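Local coordinates for protein putative esterase Rv1847/MT1895 (Mycobacterium tuberculosis, PDB 3S4K) that probably hydrolyses acyl-CoA thioesters as a hotdog-fold thioesterase of the PaaI family, possibly acting on 1,4-dihydroxy-2-naphthoyl-CoA, at residues T51-H55 against R95-S99; Y59-E64 against N89-F93. All blocks are in the same frame, centred on the assembly; numbering follows the deposited sequence.

Contact 1 (T51-H55 against R95-S99). With EDO (1,2-ethanediol), chain H.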
ATOM      1  N   THR A  51     -13.991   9.444  -3.733  1.00 23.91           N
ATOM      2  CA  THR A  51     -14.518  10.622  -3.110  1.00 23.37           C
ATOM      3  C   THR A  51     -13.588  11.814  -3.244  1.00 21.38           C
ATOM      4  O   THR A  51     -13.791  12.842  -2.594  1.00 21.95           O
ATOM      5  CB  THR A  51     -14.776  10.324  -1.645  1.00 23.59           C
ATOM      6  OG1 THR A  51     -13.585   9.772  -1.061  1.00 26.29           O
ATOM      7  CG2 THR A  51     -15.919   9.322  -1.533  1.00 25.77           C
ATOM      8  N   GLY A  52     -12.574  11.686  -4.092  1.00 18.37           N
ATOM      9  CA  GLY A  52     -11.758  12.817  -4.450  1.00 16.27           C
ATOM     10  C   GLY A  52     -10.627  13.128  -3.496  1.00 14.37           C
ATOM     11  O   GLY A  52     -10.108  14.231  -3.531  1.00 13.85           O
ATOM     12  N   VAL A  53     -10.239  12.157  -2.662  1.00 12.29           N
ATOM     13  CA  VAL A  53      -9.067  12.285  -1.807  1.00 11.66           C
ATOM     14  C   VAL A  53      -8.043  11.206  -2.184  1.00 10.86           C
ATOM     15  O   VAL A  53      -8.367  10.274  -2.896  1.00 10.11           O
ATOM     16  CB  VAL A  53      -9.418  12.220  -0.288  1.00 11.20           C
ATOM     17  CG1 VAL A  53     -10.323  13.399   0.100  1.00 13.02           C
ATOM     18  CG2 VAL A  53     -10.061  10.915   0.071  1.00 12.33           C
ATOM     19  N   VAL A  54      -6.810  11.339  -1.712  1.00  9.48           N
ATOM     20  CA  VAL A  54      -5.738  10.433  -2.119  1.00  9.93           C
ATOM     21  C   VAL A  54      -6.108   8.989  -1.741  1.00  9.16           C
ATOM     22  O   VAL A  54      -6.539   8.723  -0.604  1.00 10.71           O
ATOM     23  CB  VAL A  54      -4.394  10.817  -1.449  1.00  9.68           C
ATOM     24  CG1 VAL A  54      -3.288   9.777  -1.780  1.00 10.53           C
ATOM     25  CG2 VAL A  54      -3.974  12.258  -1.831  1.00  9.61           C
ATOM     26  N   HIS A  55      -5.961   8.064  -2.683  1.00  8.55           N
ATOM     27  CA  HIS A  55      -6.125   6.616  -2.437  1.00  8.69           C
ATOM     28  C   HIS A  55      -5.071   6.161  -1.431  1.00  9.12           C
ATOM     29  O   HIS A  55      -3.872   6.422  -1.598  1.00  9.83           O
ATOM     30  CB  HIS A  55      -5.958   5.880  -3.754  1.00  8.80           C
ATOM     31  CG  HIS A  55      -6.352   4.438  -3.728  1.00  8.86           C
ATOM     32  ND1 HIS A  55      -5.685   3.493  -2.981  1.00  9.20           N
ATOM     33  CD2 HIS A  55      -7.302   3.765  -4.427  1.00  9.75           C
ATOM     34  CE1 HIS A  55      -6.218   2.304  -3.203  1.00 11.45           C
ATOM     35  NE2 HIS A  55      -7.202   2.442  -4.073  1.00 13.25           N
ATOM     36  N   ARG A  95      -4.827  11.807   7.633  1.00 10.23           N
ATOM     37  CA  ARG A  95      -5.543  12.986   7.138  0.50 11.17           C
ATOM     38  C   ARG A  95      -5.766  12.863   5.644  1.00 11.05           C
ATOM     39  O   ARG A  95      -4.887  12.422   4.913  1.00 11.22           O
ATOM     40  CB  ARG A  95      -4.755  14.276   7.429  0.50 11.29           C
ATOM     41  CG  ARG A  95      -5.495  15.573   7.040  0.50 13.15           C
ATOM     42  CD  ARG A  95      -4.742  16.826   7.465  0.50 15.41           C
ATOM     43  NE  ARG A  95      -4.808  17.057   8.903  0.50 17.21           N
ATOM     44  CZ  ARG A  95      -5.875  17.537   9.535  0.50 19.58           C
ATOM     45  NH1 ARG A  95      -6.975  17.827   8.856  0.50 20.68           N
ATOM     46  NH2 ARG A  95      -5.842  17.720  10.847  0.50 20.94           N
ATOM     47  N   SER A  96      -6.964  13.264   5.212  1.00 11.87           N
ATOM     48  CA  SER A  96      -7.385  13.233   3.818  1.00 12.36           C
ATOM     49  C   SER A  96      -7.140  14.580   3.121  1.00 12.64           C
ATOM     50  O   SER A  96      -7.649  15.625   3.547  1.00 13.27           O
ATOM     51  CB  SER A  96      -8.882  12.893   3.714  1.00 13.20           C
ATOM     52  OG  SER A  96      -9.139  11.583   4.173  1.00 15.02           O
ATOM     53  N   ILE A  97      -6.364  14.534   2.045  1.00 12.30           N
ATOM     54  CA  ILE A  97      -6.118  15.703   1.191  1.00 11.92           C
ATOM     55  C   ILE A  97      -6.430  15.337  -0.266  1.00 11.89           C
ATOM     56  O   ILE A  97      -6.587  14.166  -0.587  1.00 11.00           O
ATOM     57  CB  ILE A  97      -4.667  16.225   1.328  1.00 11.77           C
ATOM     58  CG1 ILE A  97      -3.643  15.202   0.801  1.00 12.37           C
ATOM     59  CG2 ILE A  97      -4.369  16.591   2.797  1.00 12.67           C
ATOM     60  CD1 ILE A  97      -2.166  15.719   0.699  1.00 11.00           C
ATOM     61  N   SER A  98      -6.540  16.357  -1.124  1.00 11.87           N
ATOM     62  CA  SER A  98      -6.962  16.198  -2.514  1.00 13.45           C
ATOM     63  C   SER A  98      -5.990  16.744  -3.562  1.00 13.60           C
ATOM     64  O   SER A  98      -6.210  16.542  -4.771  1.00 14.16           O
ATOM     65  CB  SER A  98      -8.299  16.908  -2.698  1.00 14.10           C
ATOM     66  OG  SER A  98      -9.319  16.176  -2.074  1.00 17.36           O
ATOM     67  N   SER A  99      -4.967  17.474  -3.114  1.00 13.16           N
ATOM     68  CA  SER A  99      -4.012  18.114  -4.013  1.00 13.82           C
ATOM     69  C   SER A  99      -2.749  18.555  -3.270  1.00 13.17           C
ATOM     70  O   SER A  99      -2.672  18.466  -2.035  1.00 12.53           O
ATOM     71  CB  SER A  99      -4.662  19.330  -4.685  1.00 14.03           C
ATOM     72  OG  SER A  99      -4.839  20.390  -3.763  1.00 16.57           O
TER
HETATM   73  C1  EDO H 141      -7.872   6.433   3.759  1.00 25.11           C
HETATM   74  O1  EDO H 141      -9.118   6.024   3.156  1.00 26.58           O
HETATM   75  C2  EDO H 141      -7.397   7.765   3.187  1.00 25.69           C
HETATM   76  O2  EDO H 141      -8.268   8.853   3.521  1.00 23.94           O
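The loop that delivers the chain into the central helix of this hotdog fold, residues 51-55, is fastened to the loop 95-99 that follows strand 83-93, and two hydrogen bonds do the fastening. In the first, the hydroxyl OG of Ser98 donates to the carbonyl O of Gly52 at 2.6 Å. It comes in tilted 26° from the carbonyl plane; the first torsion of Ser98, -73°, sets OG beside its own backbone N and anti to its carbonyl carbon, from where it reaches Gly52 O. The second is a backbone bond, Val54 N to Ile97 O at 3.1 Å. That same carbonyl oxygen of Ile97 also lies 3.3 Å from Val53 CA in a CA-H...O contact, so one acceptor engages two consecutive residues of the opposing loop.

The side chains fill in around these polar links. Val53 extends CG1 between the two serines, 3.9 Å from Ser96 CB and 3.7 Å from Ser98 OG. Val54 and Ile97 run alongside one another, touching through Val54 CG2 and Ile97 CG1 at 4.0 Å, and both also touch Tyr59 of helix 56-75. Ser96 OG donates to O2 of a 1,2-ethanediol, probably from the crystallisation liquor, at 2.9 Å; the diol is also hydrogen-bonded to Gly86 N of the second subunit and so bridges the two chains.

His55, next after Val54, takes the N-cap position, its ND1 accepting from the N of Gly57 while NE2 is hydrogen-bonded to Ser65 OG of the second subunit. The arrangement thus illustrates two loops pinned together where the chain enters the central helix of a hotdog-fold thioesterase, close to the dimer interface.

Contact 2 (Y59-E64 against N89-F93). With EDO (1,2-ethanediol), chain D.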
ATOM      1  N   TYR A  59      -0.119   6.120  -0.531  1.00  7.58           N
ATOM      2  CA  TYR A  59       0.721   6.259   0.656  1.00  7.23           C
ATOM      3  C   TYR A  59       1.394   4.944   1.039  1.00  7.35           C
ATOM      4  O   TYR A  59       2.586   4.930   1.330  1.00  6.56           O
ATOM      5  CB  TYR A  59      -0.068   6.777   1.858  1.00  8.14           C
ATOM      6  CG  TYR A  59      -0.642   8.167   1.671  1.00  7.78           C
ATOM      7  CD1 TYR A  59       0.138   9.207   1.205  1.00  7.66           C
ATOM      8  CD2 TYR A  59      -1.952   8.445   2.026  1.00  9.31           C
ATOM      9  CE1 TYR A  59      -0.386  10.484   1.034  1.00  8.63           C
ATOM     10  CE2 TYR A  59      -2.491   9.720   1.871  1.00  8.44           C
ATOM     11  CZ  TYR A  59      -1.712  10.730   1.389  1.00  7.59           C
ATOM     12  OH  TYR A  59      -2.249  11.989   1.252  1.00  9.19           O
ATOM     13  N   CYS A  60       0.633   3.858   1.082  1.00  6.77           N
ATOM     14  CA  CYS A  60       1.256   2.538   1.244  1.00  7.08           C
ATOM     15  C   CYS A  60       2.447   2.319   0.317  1.00  6.54           C
ATOM     16  O   CYS A  60       3.498   1.862   0.734  1.00  5.55           O
ATOM     17  CB  CYS A  60       0.236   1.456   1.020  1.00  7.62           C
ATOM     18  SG  CYS A  60      -1.081   1.409   2.232  1.00 10.54           S
ATOM     19  N   ALA A  61       2.275   2.661  -0.954  1.00  6.52           N
ATOM     20  CA  ALA A  61       3.298   2.434  -1.952  1.00  6.73           C
ATOM     21  C   ALA A  61       4.518   3.326  -1.764  1.00  7.25           C
ATOM     22  O   ALA A  61       5.671   2.900  -1.883  1.00  6.94           O
ATOM     23  CB  ALA A  61       2.688   2.634  -3.365  1.00  7.42           C
ATOM     24  N   MET A  62       4.248   4.586  -1.463  1.00  8.40           N
ATOM     25  CA  MET A  62       5.288   5.575  -1.142  0.50  8.26           C
ATOM     26  C   MET A  62       6.143   5.089   0.016  1.00  8.13           C
ATOM     27  O   MET A  62       7.386   5.096  -0.033  1.00  7.24           O
ATOM     28  CB  MET A  62       4.663   6.902  -0.705  0.50  9.07           C
ATOM     29  CG  MET A  62       4.349   7.892  -1.794  0.50 10.14           C
ATOM     30  SD  MET A  62       4.035   9.512  -1.034  0.50 13.44           S
ATOM     31  CE  MET A  62       5.674  10.099  -0.620  0.50 10.54           C
ATOM     32  N   ILE A  63       5.466   4.664   1.070  1.00  7.16           N
ATOM     33  CA  ILE A  63       6.106   4.160   2.278  1.00  6.86           C
ATOM     34  C   ILE A  63       6.951   2.943   1.919  1.00  7.21           C
ATOM     35  O   ILE A  63       8.095   2.838   2.322  1.00  6.80           O
ATOM     36  CB  ILE A  63       5.027   3.894   3.366  1.00  6.29           C
ATOM     37  CG1 ILE A  63       4.574   5.227   3.953  1.00  7.87           C
ATOM     38  CG2 ILE A  63       5.508   2.886   4.474  1.00  6.31           C
ATOM     39  CD1 ILE A  63       3.206   5.189   4.599  1.00  9.44           C
ATOM     40  N   GLU A  64       6.413   2.057   1.094  1.00  6.46           N
ATOM     41  CA  GLU A  64       7.149   0.850   0.692  1.00  7.54           C
ATOM     42  C   GLU A  64       8.439   1.184  -0.066  1.00  7.81           C
ATOM     43  O   GLU A  64       9.518   0.642   0.237  1.00  7.84           O
ATOM     44  CB  GLU A  64       6.227  -0.045  -0.148  1.00  7.63           C
ATOM     45  CG  GLU A  64       6.840  -1.389  -0.561  1.00  9.87           C
ATOM     46  CD  GLU A  64       6.920  -2.399   0.562  1.00 13.16           C
ATOM     47  OE1 GLU A  64       6.367  -2.144   1.657  1.00 10.22           O
ATOM     48  OE2 GLU A  64       7.547  -3.469   0.335  1.00 17.73           O
ATOM     49  N   ASN A  89       4.089  -4.410   5.595  1.00  5.88           N
ATOM     50  CA  ASN A  89       3.900  -2.958   5.468  1.00  6.58           C
ATOM     51  C   ASN A  89       2.643  -2.602   6.248  1.00  7.43           C
ATOM     52  O   ASN A  89       1.533  -3.097   5.924  1.00  7.78           O
ATOM     53  CB  ASN A  89       3.770  -2.531   3.992  1.00  7.08           C
ATOM     54  CG  ASN A  89       3.459  -1.026   3.805  1.00  7.49           C
ATOM     55  OD1 ASN A  89       2.585  -0.438   4.476  1.00 10.93           O
ATOM     56  ND2 ASN A  89       4.124  -0.419   2.797  1.00  5.98           N
ATOM     57  N   ASN A  90       2.815  -1.779   7.283  1.00  6.76           N
ATOM     58  CA  ASN A  90       1.732  -1.443   8.203  1.00  6.72           C
ATOM     59  C   ASN A  90       1.638   0.062   8.257  1.00  6.60           C
ATOM     60  O   ASN A  90       2.493   0.714   8.858  1.00  6.57           O
ATOM     61  CB  ASN A  90       1.998  -2.027   9.587  1.00  7.08           C
ATOM     62  CG  ASN A  90       0.784  -1.940  10.493  1.00  9.70           C
ATOM     63  OD1 ASN A  90       0.030  -1.009  10.411  1.00 15.26           O
ATOM     64  ND2 ASN A  90       0.595  -2.938  11.348  1.00 17.31           N
ATOM     65  N   THR A  91       0.604   0.586   7.578  1.00  6.67           N
ATOM     66  CA  THR A  91       0.433   2.013   7.349  1.00  6.34           C
ATOM     67  C   THR A  91      -0.811   2.515   8.036  1.00  6.77           C
ATOM     68  O   THR A  91      -1.895   1.916   7.918  1.00  7.71           O
ATOM     69  CB  THR A  91       0.307   2.321   5.848  1.00  6.26           C
ATOM     70  OG1 THR A  91       1.543   2.002   5.225  1.00  7.70           O
ATOM     71  CG2 THR A  91      -0.002   3.787   5.672  1.00  6.60           C
ATOM     72  N   ASP A  92      -0.658   3.630   8.744  1.00  6.13           N
ATOM     73  CA  ASP A  92      -1.787   4.314   9.372  1.00  7.08           C
ATOM     74  C   ASP A  92      -2.066   5.553   8.550  1.00  8.16           C
ATOM     75  O   ASP A  92      -1.143   6.281   8.168  1.00  8.06           O
ATOM     76  CB  ASP A  92      -1.452   4.701  10.819  1.00  8.11           C
ATOM     77  CG  ASP A  92      -1.272   3.510  11.702  1.00 10.15           C
ATOM     78  OD1 ASP A  92      -2.275   2.775  11.970  1.00 11.58           O
ATOM     79  OD2 ASP A  92      -0.126   3.280  12.136  1.00 14.49           O
ATOM     80  N   PHE A  93      -3.342   5.752   8.248  1.00  8.52           N
ATOM     81  CA  PHE A  93      -3.812   6.902   7.514  1.00  8.91           C
ATOM     82  C   PHE A  93      -4.308   7.931   8.513  1.00  9.00           C
ATOM     83  O   PHE A  93      -5.108   7.619   9.395  1.00  8.85           O
ATOM     84  CB  PHE A  93      -4.942   6.480   6.585  1.00  9.06           C
ATOM     85  CG  PHE A  93      -4.579   5.342   5.675  1.00  9.63           C
ATOM     86  CD1 PHE A  93      -3.543   5.469   4.746  1.00  7.38           C
ATOM     87  CD2 PHE A  93      -5.256   4.139   5.755  1.00  8.51           C
ATOM     88  CE1 PHE A  93      -3.215   4.432   3.903  1.00  9.00           C
ATOM     89  CE2 PHE A  93      -4.927   3.091   4.904  1.00  8.83           C
ATOM     90  CZ  PHE A  93      -3.889   3.237   3.980  1.00  8.57           C
TER
HETATM   91  C1  EDO D 142      -4.818   7.949  12.667  1.00 16.49           C
HETATM   92  O1  EDO D 142      -4.596   6.747  11.926  1.00 15.40           O
HETATM   93  C2  EDO D 142      -6.278   8.369  12.579  1.00 17.78           C
HETATM   94  O2  EDO D 142      -7.121   7.387  13.209  1.00 15.96           O
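Asn89, on strand 83-93, reaches across to helix 56-75, which lies over the sheet, and can be followed atom by atom. Its CB, pointing toward the helix, passes 3.5 Å from Glu64 OE1. CG stands anti to the backbone N (chi1 176°), which carries the amide to the helix. There ND2 makes two bonds: one to Glu64 OE1 at 3.1 Å, nearly straight at 166° and using the anti lone pair of that oxygen, the other to Cys60 O, also at 3.1 Å but more bent. Cys60 O already receives Glu64 N within the helix, and the two donors arrive from opposite faces of its plane. On the other side of the amide, Asn89 OD1 accepts from Thr91 OG1 at 2.8 Å, in the carbonyl plane. With both ends engaged, the flip of the amide is fixed in this buried setting. The Glu64 carboxylate and the Asn89 amide, 23° apart, are close to coplanar, in keeping with the straight bond between them.

Farther along the strand the contact becomes largely apolar. Ile63 and Thr91 meet tip to tip, Ile63 CD1 lying 3.6 Å from Thr91 OG1 and 3.7 Å from Thr91 CG2. Cys60 SG sits at the edge of the Phe93 ring, 3.8 Å from Phe93 CZ, in a sulfur-aromatic contact, and Tyr59 CD2 makes a loose oblique contact with Phe93 CD1.

The strand also pairs antiparallel with its counterpart in the second subunit, and there Phe93 packs on Glu64 of that subunit, while Cys60 packs on Cys60 of the second subunit. A helix wrapped by a curved antiparallel sheet that continues across the dimer is the signature of the hotdog fold.

Read from the N terminus, the chain leaves strand 36-43, passes through 51-55, runs along helix 56-75, returns through strand 83-93 and reaches 95-99. Contact 1 closes the run from 51-55 to 95-99, leaving 39 residues between the segments; contact 2 is nested inside it, joining the first turns of the helix to the end of the strand across 24 residues. The outer closure therefore ties loop to loop at the surface, the inner one helix to sheet in the buried interior. Their centres lie 15 Å apart, yet they meet at Tyr59, whose OH packs 3.5 Å from both Val54 CG2 and Ile97 CG1.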